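Local coordinates for protein transcriptional activator of comK gene (Bacillus halodurans, PDB 2HQB) that probably activates transcription of the competence gene comK, and belongs to a lipoprotein family related to the substrate-binding proteins of ABC transporters, at residues Asn65-Gly71 with Asp87-Phe93; Leu223-His229 with Val259-Phe265; Gly95-Glu100 with Glu247-Leu251; Ile200-Phe206 with Gly218-Leu223. All coordinates share one frame; numbering follows the deposited sequence.

Contact 1: residues Asn65-Gly71 with Asp87-Phe93; sequences NLIFGHG and DVHFVSF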
loop_
_atom_site.group_PDB
_atom_site.type_symbol
_atom_site.label_atom_id
_atom_site.label_comp_id
_atom_site.label_asym_id
_atom_site.label_seq_id
_atom_site.Cartn_x
_atom_site.Cartn_y
_atom_site.Cartn_z
ATOM N N ASN A 65 -3.172 4.255 -25.241
ATOM C CA ASN A 65 -2.006 3.489 -25.615
ATOM C C ASN A 65 -1.319 2.983 -24.349
ATOM O O ASN A 65 -0.432 2.155 -24.446
ATOM C CB ASN A 65 -1.059 4.335 -26.497
ATOM C CG ASN A 65 -0.313 5.416 -25.713
ATOM O OD1 ASN A 65 -0.908 6.223 -25.002
ATOM N ND2 ASN A 65 0.994 5.429 -25.847
ATOM N N LEU A 66 -1.713 3.498 -23.178
ATOM C CA LEU A 66 -1.170 3.040 -21.885
ATOM C C LEU A 66 -2.351 2.597 -20.990
ATOM O O LEU A 66 -3.204 3.408 -20.621
ATOM C CB LEU A 66 -0.392 4.143 -21.178
ATOM C CG LEU A 66 0.303 3.692 -19.884
ATOM C CD1 LEU A 66 1.354 2.632 -20.194
ATOM C CD2 LEU A 66 0.964 4.883 -19.216
ATOM N N ILE A 67 -2.398 1.315 -20.647
ATOM C CA ILE A 67 -3.491 0.780 -19.838
ATOM C C ILE A 67 -3.090 0.218 -18.466
ATOM O O ILE A 67 -2.255 -0.684 -18.378
ATOM C CB ILE A 67 -4.206 -0.328 -20.622
ATOM C CG1 ILE A 67 -5.090 0.302 -21.684
ATOM C CG2 ILE A 67 -5.022 -1.216 -19.694
ATOM C CD1 ILE A 67 -5.763 -0.725 -22.561
ATOM N N PHE A 68 -3.685 0.751 -17.397
ATOM C CA PHE A 68 -3.408 0.252 -16.038
ATOM C C PHE A 68 -4.504 -0.701 -15.564
ATOM O O PHE A 68 -5.663 -0.610 -15.983
ATOM C CB PHE A 68 -3.315 1.376 -15.029
ATOM C CG PHE A 68 -2.061 2.176 -15.118
ATOM C CD1 PHE A 68 -2.013 3.332 -15.879
ATOM C CD2 PHE A 68 -0.948 1.824 -14.361
ATOM C CE1 PHE A 68 -0.901 4.124 -15.878
ATOM C CE2 PHE A 68 0.192 2.615 -14.354
ATOM C CZ PHE A 68 0.209 3.771 -15.112
ATOM N N GLY A 69 -4.110 -1.629 -14.703
ATOM C CA GLY A 69 -5.028 -2.624 -14.147
ATOM C C GLY A 69 -4.779 -2.603 -12.652
ATOM O O GLY A 69 -3.705 -2.983 -12.180
ATOM N N HIS A 70 -5.760 -2.151 -11.891
ATOM C CA HIS A 70 -5.527 -2.047 -10.480
ATOM C C HIS A 70 -5.843 -3.326 -9.753
ATOM O O HIS A 70 -6.988 -3.592 -9.372
ATOM C CB HIS A 70 -6.317 -0.902 -9.905
ATOM C CG HIS A 70 -5.715 -0.368 -8.662
ATOM N ND1 HIS A 70 -4.378 -0.024 -8.580
ATOM C CD2 HIS A 70 -6.253 -0.107 -7.452
ATOM C CE1 HIS A 70 -4.121 0.435 -7.369
ATOM N NE2 HIS A 70 -5.239 0.396 -6.663
ATOM N N GLY A 71 -4.818 -4.124 -9.550
ATOM C CA GLY A 71 -5.064 -5.359 -8.895
ATOM C C GLY A 71 -4.285 -6.487 -9.492
ATOM O O GLY A 71 -3.882 -6.435 -10.637
ATOM N N ASP A 87 1.342 -2.178 -29.967
ATOM C CA ASP A 87 1.380 -0.717 -29.952
ATOM C C ASP A 87 0.859 -0.100 -28.643
ATOM O O ASP A 87 0.817 1.133 -28.504
ATOM C CB ASP A 87 0.561 -0.198 -31.150
ATOM C CG ASP A 87 -0.869 -0.819 -31.223
ATOM O OD1 ASP A 87 -1.046 -2.032 -30.921
ATOM O OD2 ASP A 87 -1.822 -0.094 -31.607
ATOM N N VAL A 88 0.495 -0.969 -27.693
ATOM C CA VAL A 88 -0.094 -0.606 -26.396
ATOM C C VAL A 88 0.664 -1.245 -25.246
ATOM O O VAL A 88 0.969 -2.433 -25.291
ATOM C CB VAL A 88 -1.528 -1.114 -26.353
ATOM C CG1 VAL A 88 -2.227 -0.712 -25.058
ATOM C CG2 VAL A 88 -2.241 -0.613 -27.571
ATOM N N HIS A 89 0.965 -0.464 -24.217
ATOM C CA HIS A 89 1.685 -0.968 -23.055
ATOM C C HIS A 89 0.725 -1.260 -21.893
ATOM O O HIS A 89 -0.214 -0.497 -21.633
ATOM C CB HIS A 89 2.716 0.039 -22.596
ATOM C CG HIS A 89 3.734 -0.537 -21.668
ATOM N ND1 HIS A 89 4.767 -1.336 -22.106
ATOM C CD2 HIS A 89 3.877 -0.438 -20.328
ATOM C CE1 HIS A 89 5.507 -1.700 -21.077
ATOM N NE2 HIS A 89 4.988 -1.168 -19.985
ATOM N N PHE A 90 0.983 -2.349 -21.176
ATOM C CA PHE A 90 0.103 -2.733 -20.098
ATOM C C PHE A 90 0.775 -2.761 -18.724
ATOM O O PHE A 90 1.751 -3.470 -18.529
ATOM C CB PHE A 90 -0.501 -4.106 -20.403
ATOM C CG PHE A 90 -1.288 -4.173 -21.698
ATOM C CD1 PHE A 90 -0.645 -4.255 -22.930
ATOM C CD2 PHE A 90 -2.695 -4.184 -21.681
ATOM C CE1 PHE A 90 -1.387 -4.349 -24.121
ATOM C CE2 PHE A 90 -3.455 -4.280 -22.879
ATOM C CZ PHE A 90 -2.791 -4.361 -24.094
ATOM N N VAL A 91 0.262 -1.988 -17.774
ATOM C CA VAL A 91 0.814 -2.000 -16.428
ATOM C C VAL A 91 -0.226 -2.635 -15.504
ATOM O O VAL A 91 -1.419 -2.366 -15.614
ATOM C CB VAL A 91 1.108 -0.589 -15.904
ATOM C CG1 VAL A 91 2.079 -0.661 -14.722
ATOM C CG2 VAL A 91 1.696 0.254 -16.994
ATOM N N SER A 92 0.219 -3.510 -14.615
ATOM C CA SER A 92 -0.702 -4.138 -13.686
ATOM C C SER A 92 -0.202 -3.785 -12.310
ATOM O O SER A 92 0.990 -3.539 -12.100
ATOM C CB SER A 92 -0.696 -5.671 -13.829
ATOM O OG SER A 92 0.148 -6.319 -12.861
ATOM N N PHE A 93 -1.116 -3.724 -11.359
ATOM C CA PHE A 93 -0.678 -3.482 -10.010
ATOM C C PHE A 93 -0.647 -4.853 -9.340
ATOM O O PHE A 93 -1.686 -5.462 -9.157
ATOM C CB PHE A 93 -1.635 -2.564 -9.300
ATOM C CG PHE A 93 -0.985 -1.337 -8.781
ATOM C CD1 PHE A 93 -0.756 -0.243 -9.628
ATOM C CD2 PHE A 93 -0.533 -1.283 -7.453
ATOM C CE1 PHE A 93 -0.076 0.906 -9.163
ATOM C CE2 PHE A 93 0.157 -0.142 -6.958
ATOM C CZ PHE A 93 0.387 0.959 -7.816
#

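Contact 2: residues Leu223-His229 with Val259-Phe265; sequences LTSTVQH and VVSLGEF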
loop_
_atom_site.group_PDB
_atom_site.type_symbol
_atom_site.label_atom_id
_atom_site.label_comp_id
_atom_site.label_asym_id
_atom_site.label_seq_id
_atom_site.Cartn_x
_atom_site.Cartn_y
_atom_site.Cartn_z
ATOM N N LEU A 223 -0.520 7.289 15.669
ATOM C CA LEU A 223 0.867 7.603 15.982
ATOM C C LEU A 223 1.561 7.965 14.695
ATOM O O LEU A 223 2.281 8.963 14.605
ATOM C CB LEU A 223 1.539 6.371 16.578
ATOM C CG LEU A 223 0.719 5.756 17.716
ATOM C CD1 LEU A 223 1.374 4.477 18.215
ATOM C CD2 LEU A 223 0.587 6.783 18.835
ATOM N N THR A 224 1.332 7.114 13.700
ATOM C CA THR A 224 1.878 7.283 12.355
ATOM C C THR A 224 1.195 6.307 11.404
ATOM O O THR A 224 0.384 5.478 11.820
ATOM C CB THR A 224 3.415 7.086 12.364
ATOM O OG1 THR A 224 3.998 8.308 12.805
ATOM C CG2 THR A 224 3.994 6.755 10.984
ATOM N N SER A 225 1.529 6.412 10.126
ATOM C CA SER A 225 0.945 5.561 9.123
ATOM C C SER A 225 2.017 5.051 8.169
ATOM O O SER A 225 2.943 5.788 7.823
ATOM C CB SER A 225 -0.114 6.371 8.371
ATOM O OG SER A 225 -0.498 7.493 9.154
ATOM N N THR A 226 1.906 3.782 7.775
ATOM C CA THR A 226 2.829 3.194 6.809
ATOM C C THR A 226 2.201 3.488 5.421
ATOM O O THR A 226 1.402 2.739 4.902
ATOM C CB THR A 226 3.056 1.637 7.078
ATOM O OG1 THR A 226 1.821 0.906 7.042
ATOM C CG2 THR A 226 3.676 1.434 8.453
ATOM N N VAL A 227 2.583 4.609 4.832
ATOM C CA VAL A 227 2.022 5.060 3.565
ATOM C C VAL A 227 2.631 4.547 2.253
ATOM O O VAL A 227 3.848 4.496 2.100
ATOM C CB VAL A 227 2.058 6.591 3.539
ATOM C CG1 VAL A 227 1.272 7.129 2.363
ATOM C CG2 VAL A 227 1.529 7.120 4.847
ATOM N N GLN A 228 1.758 4.169 1.313
ATOM C CA GLN A 228 2.179 3.717 -0.007
ATOM C C GLN A 228 1.519 4.683 -0.991
ATOM O O GLN A 228 0.297 4.746 -1.077
ATOM C CB GLN A 228 1.734 2.278 -0.252
ATOM C CG GLN A 228 2.379 1.313 0.734
ATOM C CD GLN A 228 2.139 -0.143 0.393
ATOM O OE1 GLN A 228 1.051 -0.513 -0.021
ATOM N NE2 GLN A 228 3.155 -0.978 0.577
ATOM N N HIS A 229 2.323 5.443 -1.733
ATOM C CA HIS A 229 1.761 6.439 -2.638
ATOM C C HIS A 229 1.404 5.961 -4.006
ATOM O O HIS A 229 2.141 6.196 -4.967
ATOM C CB HIS A 229 2.704 7.630 -2.749
ATOM C CG HIS A 229 3.107 8.189 -1.421
ATOM N ND1 HIS A 229 2.335 9.096 -0.728
ATOM C CD2 HIS A 229 4.168 7.917 -0.627
ATOM C CE1 HIS A 229 2.904 9.362 0.435
ATOM N NE2 HIS A 229 4.017 8.660 0.520
ATOM N N VAL A 259 8.033 6.470 -3.107
ATOM C CA VAL A 259 6.611 6.269 -3.128
ATOM C C VAL A 259 6.175 5.433 -1.947
ATOM O O VAL A 259 5.117 4.778 -1.969
ATOM C CB VAL A 259 6.187 5.632 -4.443
ATOM C CG1 VAL A 259 6.525 6.549 -5.566
ATOM C CG2 VAL A 259 6.872 4.314 -4.624
ATOM N N VAL A 260 7.017 5.447 -0.920
ATOM C CA VAL A 260 6.720 4.745 0.323
ATOM C C VAL A 260 7.261 5.611 1.429
ATOM O O VAL A 260 8.386 6.107 1.343
ATOM C CB VAL A 260 7.397 3.395 0.425
ATOM C CG1 VAL A 260 7.274 2.877 1.836
ATOM C CG2 VAL A 260 6.745 2.425 -0.525
ATOM N N SER A 261 6.469 5.788 2.475
ATOM C CA SER A 261 6.894 6.627 3.578
ATOM C C SER A 261 6.183 6.350 4.905
ATOM O O SER A 261 5.539 5.311 5.089
ATOM C CB SER A 261 6.652 8.072 3.180
ATOM O OG SER A 261 5.286 8.249 2.857
ATOM N N LEU A 262 6.329 7.295 5.829
ATOM C CA LEU A 262 5.663 7.228 7.113
ATOM C C LEU A 262 4.759 8.449 7.148
ATOM O O LEU A 262 5.077 9.471 6.541
ATOM C CB LEU A 262 6.652 7.299 8.274
ATOM C CG LEU A 262 7.359 6.025 8.706
ATOM C CD1 LEU A 262 7.807 6.221 10.119
ATOM C CD2 LEU A 262 6.441 4.847 8.657
ATOM N N GLY A 263 3.639 8.336 7.857
ATOM C CA GLY A 263 2.702 9.435 7.947
ATOM C C GLY A 263 3.064 10.456 9.005
ATOM O O GLY A 263 3.908 10.189 9.870
ATOM N N GLU A 264 2.414 11.617 8.959
ATOM C CA GLU A 264 2.725 12.649 9.918
ATOM C C GLU A 264 2.567 12.072 11.292
ATOM O O GLU A 264 1.522 11.510 11.623
ATOM C CB GLU A 264 1.830 13.876 9.735
ATOM C CG GLU A 264 0.425 13.774 10.283
ATOM C CD GLU A 264 -0.304 15.116 10.225
ATOM O OE1 GLU A 264 -0.412 15.696 9.117
ATOM O OE2 GLU A 264 -0.770 15.589 11.287
ATOM N N PHE A 265 3.625 12.195 12.087
ATOM C CA PHE A 265 3.606 11.666 13.440
ATOM C C PHE A 265 2.579 12.385 14.253
ATOM O O PHE A 265 2.185 13.495 13.922
ATOM C CB PHE A 265 4.964 11.822 14.113
ATOM C CG PHE A 265 6.044 10.978 13.502
ATOM C CD1 PHE A 265 6.784 11.440 12.439
ATOM C CD2 PHE A 265 6.300 9.702 13.983
ATOM C CE1 PHE A 265 7.770 10.631 11.861
ATOM C CE2 PHE A 265 7.279 8.893 13.413
ATOM C CZ PHE A 265 8.010 9.352 12.361
#

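Contact 3: residues Gly95-Glu100 with Glu247-Leu251; sequences GEVKGE and ESGNL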
loop_
_atom_site.group_PDB
_atom_site.type_symbol
_atom_site.label_atom_id
_atom_site.label_comp_id
_atom_site.label_asym_id
_atom_site.label_seq_id
_atom_site.Cartn_x
_atom_site.Cartn_y
_atom_site.Cartn_z
ATOM N N GLY A 95 0.605 -8.140 -10.319
ATOM C CA GLY A 95 0.736 -9.510 -10.802
ATOM C C GLY A 95 2.175 -9.861 -11.153
ATOM O O GLY A 95 3.108 -9.115 -10.849
ATOM N N GLU A 96 2.358 -11.000 -11.796
ATOM C CA GLU A 96 3.680 -11.427 -12.235
ATOM C C GLU A 96 3.556 -11.328 -13.759
ATOM O O GLU A 96 2.632 -11.893 -14.345
ATOM C CB GLU A 96 3.962 -12.877 -11.775
ATOM C CG GLU A 96 2.798 -13.877 -12.072
ATOM C CD GLU A 96 3.076 -15.347 -11.672
ATOM O OE1 GLU A 96 4.022 -15.958 -12.228
ATOM O OE2 GLU A 96 2.336 -15.895 -10.811
ATOM N N VAL A 97 4.467 -10.623 -14.415
ATOM C CA VAL A 97 4.343 -10.473 -15.866
ATOM C C VAL A 97 5.668 -10.651 -16.647
ATOM O O VAL A 97 6.746 -10.356 -16.121
ATOM C CB VAL A 97 3.650 -9.092 -16.125
ATOM C CG1 VAL A 97 4.596 -8.082 -16.765
ATOM C CG2 VAL A 97 2.407 -9.312 -16.913
ATOM N N LYS A 98 5.600 -11.183 -17.869
ATOM C CA LYS A 98 6.813 -11.368 -18.690
ATOM C C LYS A 98 6.515 -10.881 -20.110
ATOM O O LYS A 98 5.544 -11.306 -20.748
ATOM C CB LYS A 98 7.258 -12.846 -18.745
ATOM C CG LYS A 98 6.825 -13.546 -20.047
ATOM C CD LYS A 98 6.859 -15.073 -20.019
ATOM C CE LYS A 98 6.142 -15.647 -21.245
ATOM N NZ LYS A 98 5.637 -17.026 -21.012
ATOM N N GLY A 99 7.334 -9.984 -20.620
ATOM C CA GLY A 99 7.058 -9.519 -21.955
ATOM C C GLY A 99 7.623 -8.148 -22.163
ATOM O O GLY A 99 8.307 -7.591 -21.296
ATOM N N GLU A 100 7.336 -7.582 -23.322
ATOM C CA GLU A 100 7.885 -6.292 -23.581
ATOM C C GLU A 100 6.945 -5.144 -23.366
ATOM O O GLU A 100 7.351 -4.162 -22.777
ATOM C CB GLU A 100 8.481 -6.245 -24.974
ATOM C CG GLU A 100 9.969 -6.544 -24.986
ATOM C CD GLU A 100 10.755 -5.417 -25.642
ATOM O OE1 GLU A 100 10.490 -5.136 -26.841
ATOM O OE2 GLU A 100 11.626 -4.809 -24.963
ATOM N N GLU A 247 10.475 0.541 -18.138
ATOM C CA GLU A 247 10.816 -0.864 -18.256
ATOM C C GLU A 247 9.620 -1.778 -18.379
ATOM O O GLU A 247 8.458 -1.358 -18.299
ATOM C CB GLU A 247 11.623 -1.323 -17.060
ATOM C CG GLU A 247 12.849 -0.492 -16.833
ATOM C CD GLU A 247 13.824 -1.177 -15.921
ATOM O OE1 GLU A 247 14.085 -2.379 -16.149
ATOM O OE2 GLU A 247 14.327 -0.512 -14.988
ATOM N N SER A 248 9.926 -3.054 -18.565
ATOM C CA SER A 248 8.909 -4.079 -18.697
ATOM C C SER A 248 9.203 -5.077 -17.596
ATOM O O SER A 248 10.290 -5.047 -16.995
ATOM C CB SER A 248 8.994 -4.740 -20.072
ATOM O OG SER A 248 10.342 -4.996 -20.422
ATOM N N GLY A 249 8.226 -5.935 -17.324
ATOM C CA GLY A 249 8.389 -6.915 -16.276
ATOM C C GLY A 249 8.001 -6.372 -14.910
ATOM O O GLY A 249 7.411 -5.300 -14.801
ATOM N N ASN A 250 8.359 -7.100 -13.864
ATOM C CA ASN A 250 8.008 -6.723 -12.513
ATOM C C ASN A 250 8.930 -5.732 -11.829
ATOM O O ASN A 250 10.082 -6.026 -11.560
ATOM C CB ASN A 250 7.909 -7.991 -11.687
ATOM C CG ASN A 250 7.348 -9.157 -12.491
ATOM O OD1 ASN A 250 6.315 -9.041 -13.160
ATOM N ND2 ASN A 250 8.033 -10.285 -12.434
ATOM N N LEU A 251 8.394 -4.560 -11.518
ATOM C CA LEU A 251 9.157 -3.521 -10.859
ATOM C C LEU A 251 8.804 -3.411 -9.376
ATOM O O LEU A 251 7.649 -3.546 -9.009
ATOM C CB LEU A 251 8.897 -2.195 -11.564
ATOM C CG LEU A 251 8.961 -2.276 -13.095
ATOM C CD1 LEU A 251 9.207 -0.878 -13.648
ATOM C CD2 LEU A 251 10.046 -3.233 -13.562
#

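Contact 4: residues Ile200-Phe206 with Gly218-Leu223; sequences IKDQGDF and GGSTIL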
loop_
_atom_site.group_PDB
_atom_site.type_symbol
_atom_site.label_atom_id
_atom_site.label_comp_id
_atom_site.label_asym_id
_atom_site.label_seq_id
_atom_site.Cartn_x
_atom_site.Cartn_y
_atom_site.Cartn_z
ATOM N N ILE A 200 -10.396 1.389 18.209
ATOM C CA ILE A 200 -9.200 1.711 18.974
ATOM C C ILE A 200 -9.360 3.104 19.553
ATOM O O ILE A 200 -9.324 3.277 20.762
ATOM C CB ILE A 200 -7.964 1.674 18.084
ATOM C CG1 ILE A 200 -7.771 0.243 17.562
ATOM C CG2 ILE A 200 -6.766 2.163 18.849
ATOM C CD1 ILE A 200 -6.754 0.101 16.474
ATOM N N LYS A 201 -9.552 4.101 18.692
ATOM C CA LYS A 201 -9.713 5.476 19.157
ATOM C C LYS A 201 -10.691 5.451 20.339
ATOM O O LYS A 201 -10.505 6.140 21.352
ATOM C CB LYS A 201 -10.259 6.356 18.030
ATOM C CG LYS A 201 -10.283 7.855 18.361
ATOM C CD LYS A 201 -11.167 8.634 17.398
ATOM C CE LYS A 201 -10.475 9.909 16.911
ATOM N NZ LYS A 201 -11.296 10.614 15.860
ATOM N N ASP A 202 -11.731 4.640 20.190
ATOM C CA ASP A 202 -12.748 4.467 21.215
ATOM C C ASP A 202 -12.070 3.942 22.490
ATOM O O ASP A 202 -12.079 4.611 23.506
ATOM C CB ASP A 202 -13.808 3.492 20.688
ATOM C CG ASP A 202 -14.634 2.843 21.790
ATOM O OD1 ASP A 202 -14.048 2.240 22.729
ATOM O OD2 ASP A 202 -15.883 2.912 21.697
ATOM N N GLN A 203 -11.474 2.754 22.432
ATOM C CA GLN A 203 -10.796 2.182 23.590
ATOM C C GLN A 203 -9.736 3.106 24.113
ATOM O O GLN A 203 -9.315 2.972 25.229
ATOM C CB GLN A 203 -10.102 0.865 23.246
ATOM C CG GLN A 203 -11.026 -0.237 22.828
ATOM C CD GLN A 203 -12.066 -0.517 23.875
ATOM O OE1 GLN A 203 -11.880 -0.185 25.051
ATOM N NE2 GLN A 203 -13.167 -1.143 23.465
ATOM N N GLY A 204 -9.267 4.037 23.312
ATOM C CA GLY A 204 -8.237 4.915 23.821
ATOM C C GLY A 204 -6.836 4.373 23.623
ATOM O O GLY A 204 -5.877 4.826 24.256
ATOM N N ASP A 205 -6.698 3.387 22.748
ATOM C CA ASP A 205 -5.374 2.850 22.476
ATOM C C ASP A 205 -4.761 3.587 21.261
ATOM O O ASP A 205 -5.388 4.486 20.683
ATOM C CB ASP A 205 -5.464 1.331 22.246
ATOM C CG ASP A 205 -5.491 0.534 23.564
ATOM O OD1 ASP A 205 -4.550 0.721 24.364
ATOM O OD2 ASP A 205 -6.429 -0.271 23.802
ATOM N N PHE A 206 -3.536 3.220 20.899
ATOM C CA PHE A 206 -2.822 3.810 19.758
ATOM C C PHE A 206 -2.801 2.896 18.528
ATOM O O PHE A 206 -2.720 1.679 18.642
ATOM C CB PHE A 206 -1.374 4.119 20.151
ATOM C CG PHE A 206 -1.233 5.313 21.039
ATOM C CD1 PHE A 206 -0.188 5.400 21.949
ATOM C CD2 PHE A 206 -2.122 6.375 20.940
ATOM C CE1 PHE A 206 -0.029 6.525 22.742
ATOM C CE2 PHE A 206 -1.967 7.507 21.731
ATOM C CZ PHE A 206 -0.915 7.574 22.633
ATOM N N GLY A 218 -8.829 9.727 12.001
ATOM C CA GLY A 218 -8.458 9.179 13.287
ATOM C C GLY A 218 -7.979 10.515 13.814
ATOM O O GLY A 218 -8.516 11.538 13.374
ATOM N N GLY A 219 -6.977 10.550 14.685
ATOM C CA GLY A 219 -6.508 11.839 15.146
ATOM C C GLY A 219 -5.914 11.737 16.514
ATOM O O GLY A 219 -6.645 11.530 17.508
ATOM N N SER A 220 -4.588 11.882 16.559
ATOM C CA SER A 220 -3.797 11.763 17.787
ATOM C C SER A 220 -3.810 10.303 18.276
ATOM O O SER A 220 -3.096 9.962 19.211
ATOM C CB SER A 220 -4.314 12.673 18.903
ATOM O OG SER A 220 -5.056 11.933 19.865
ATOM N N THR A 221 -4.639 9.454 17.663
ATOM C CA THR A 221 -4.698 8.021 17.978
ATOM C C THR A 221 -3.735 7.356 16.985
ATOM O O THR A 221 -3.164 6.287 17.232
ATOM C CB THR A 221 -6.073 7.450 17.694
ATOM O OG1 THR A 221 -6.940 7.764 18.768
ATOM C CG2 THR A 221 -6.014 5.964 17.523
ATOM N N ILE A 222 -3.588 8.019 15.840
ATOM C CA ILE A 222 -2.736 7.560 14.762
ATOM C C ILE A 222 -1.334 8.093 14.992
ATOM O O ILE A 222 -1.020 9.206 14.596
ATOM C CB ILE A 222 -3.305 8.043 13.415
ATOM C CG1 ILE A 222 -4.750 7.539 13.282
ATOM C CG2 ILE A 222 -2.502 7.507 12.269
ATOM C CD1 ILE A 222 -4.903 6.020 13.266
ATOM N N LEU A 223 -0.520 7.289 15.669
ATOM C CA LEU A 223 0.867 7.603 15.982
ATOM C C LEU A 223 1.561 7.965 14.695
ATOM O O LEU A 223 2.281 8.963 14.605
ATOM C CB LEU A 223 1.539 6.371 16.578
ATOM C CG LEU A 223 0.719 5.756 17.716
ATOM C CD1 LEU A 223 1.374 4.477 18.215
ATOM C CD2 LEU A 223 0.587 6.783 18.835
#

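Contact 1: residues Asn65-Gly71 with Asp87-Phe93
F93, V91 and I67 bury the most surface where 65-71 runs beside 87-93. F93 lies alongside H70, and the imidazole turns an edge toward the phenyl face, with planes at 61° and ring centroids 4.9 Å apart. The near-parallel ring of Y234, from helix 230-240, also meets F93. With an alanine in place of F93, the H70 edge would probably lose the aromatic face it turns to, and Y234 one of its ring partners. V91 has CG1 anti to its backbone N (chi1 -162°), which puts CG2 over the F68 ring, 4.2 Å from the centroid in a CH-pi contact. V91 CG2 also reaches L66 CD1 at 4.0 Å. On the other side of the sheet, I67 CD1 touches F90 CE2 at 4.3 Å, and I56 of helix 49-61 packs against both residues. Between these layers the backbones bond in parallel register: I67 N gives an almost straight bond to H89 O at 3.0 Å, and V91 N in turn bonds to I67 O. Together with helix 73-79, the two strands form a beta-alpha-beta crossover, the building unit of the parallel sheet in one lobe of a periplasmic-binding-protein fold.

Contact 2: residues Leu223-His229 with Val259-Phe265
T224, itself buried, packs against L262 and F265 near one end of an antiparallel pair, where strand 260-262 borders strand 222-228 at the margin of the mixed sheet. The T224 methyl CG2, anti to the backbone N, faces L262 and sits 3.8 Å from its CB and 3.9 Å from both CD1 and CD2. T224 OG1 gives its hydrogen to L223 O at 2.6 Å and lies obliquely by F265 CD2. With a glycine in place of T224, L262 would probably lose the methyl it packs against, and L223 O its hydroxyl donor. M112 of helix 110-122 backs this face of the sheet, touching T226, Q228 and V260. Farther along, S261 N bonds to V227 O at 2.9 Å, while the return bond from V227 N to S261 O is weak.

The loose side is at E264, which is exposed, turns away from the opposite strand and is little covered by it. H229 and S261 make a second close cluster, though both are partly exposed. H229 is the N-cap residue of helix 230-240, and its backbone N reaches V259 O at 2.9 Å from 44° out of the carbonyl plane. Its imidazole has V227 CG1 over one face and V259 C and V260 N at the edge. At that edge H229 NE2 and S261 OG, 2.7 Å apart, share a hydrogen bond in which either could be the donor.

Contact 3: residues Gly95-Glu100 with Glu247-Leu251
N250 brings the flat group, a carboxamide that meets V97 through its oxygen, OD1. The V97 N-H lies in the carbonyl plane and points at a lone pair of N250 OD1, 2.7 Å away, in a bond of 164° at the hydrogen. The faces of the amide take no part in this bond, and its far nitrogen ND2 stays 3.9 Å from V97 O. N250 CG is anti to the carbonyl carbon and beside the backbone N (chi1 -35°), which swings the amide across to the loop. OD1 is gripped a second time by S104 OG, so two donors hold the oxygen and probably fix the amide's rotation. Next to it, V97 CG1 rests 4.0 Å from G249 CA, and the V97 side chain also packs on I102. Near the far end of the loop, S248 of the other segment brings its CB within 3.2 Å of G99 O and E100 O. In addition, G249 pairs through its backbone with I102 and S104, and T103 OG1 bonds to E247 O. The 95-100 loop is the helix-free link between strands 89-93 and 102-107; here it meets the start of strand 249-253, one of the two edge strands of the parallel sheet, in a type I periplasmic-binding-protein fold.

Contact 4: residues Ile200-Phe206 with Gly218-Leu223
F206 and L223 meet through similar first torsions: in each, CG is anti to the carbonyl carbon and beside the backbone N (chi1 -74° and -50°). The two side chains then cross at about a right angle, and the leucine comes over the phenyl ring. L223 CD2 sits over one face, 3.5 Å from the F206 ring centroid and 21° off its normal, in a CH-pi contact, while CD1 lies against F206 CB at 3.4 Å. M123, in a loop, touches both residues.

T221 fits between the helix end and the strand that follows it. Its methyl CG2, anti to the backbone N, reaches I200 CG2 at 4.1 Å and D205 O at 3.5 Å. Its hydroxyl OG1 lies 3.4 Å from K201 CG, an aliphatic part of that chain. Farther out K201 bends at its third torsion and carries NZ toward G218, 3.8 Å from G218 O.

No hydrogen bond joins the two segments directly; the backbone of A207, next after F206, bonds to T221 and L223 instead. The helix closes with a Schellman motif: G204, at positive phi, is the C-prime residue, I200 O takes both G204 N and D205 N, and G204 N bonds weakly to K201 O as well. The chain thus turns from helix 193-203 into strand 206-211, which pairs in parallel with 222-228 in the mixed sheet of the second lobe.

The four contacts divide between two sheets. Contacts 1 and 3, with centres about 11 Å apart, belong to the parallel sheet and touch where the H89 ring packs on the backbone oxygen of E100. Contacts 2 and 4, about 16 Å apart centre to centre, share L223 and strand 222-228 in the mixed sheet. Contact 4 lies on the far side of the chain's centre, about 40 Å from contact 3, centre to centre. Along the chain contact 1 closes first, contact 4 is nested within the loop closed by contact 3, and the segments of contacts 2 and 3 alternate. Strand 222-228 leads into helix 230-240, which packs on the parallel sheet, and strand 249-253 is followed by 260-262 in the mixed sheet. These repeated crossings join the two lobes, as in type I periplasmic binding proteins.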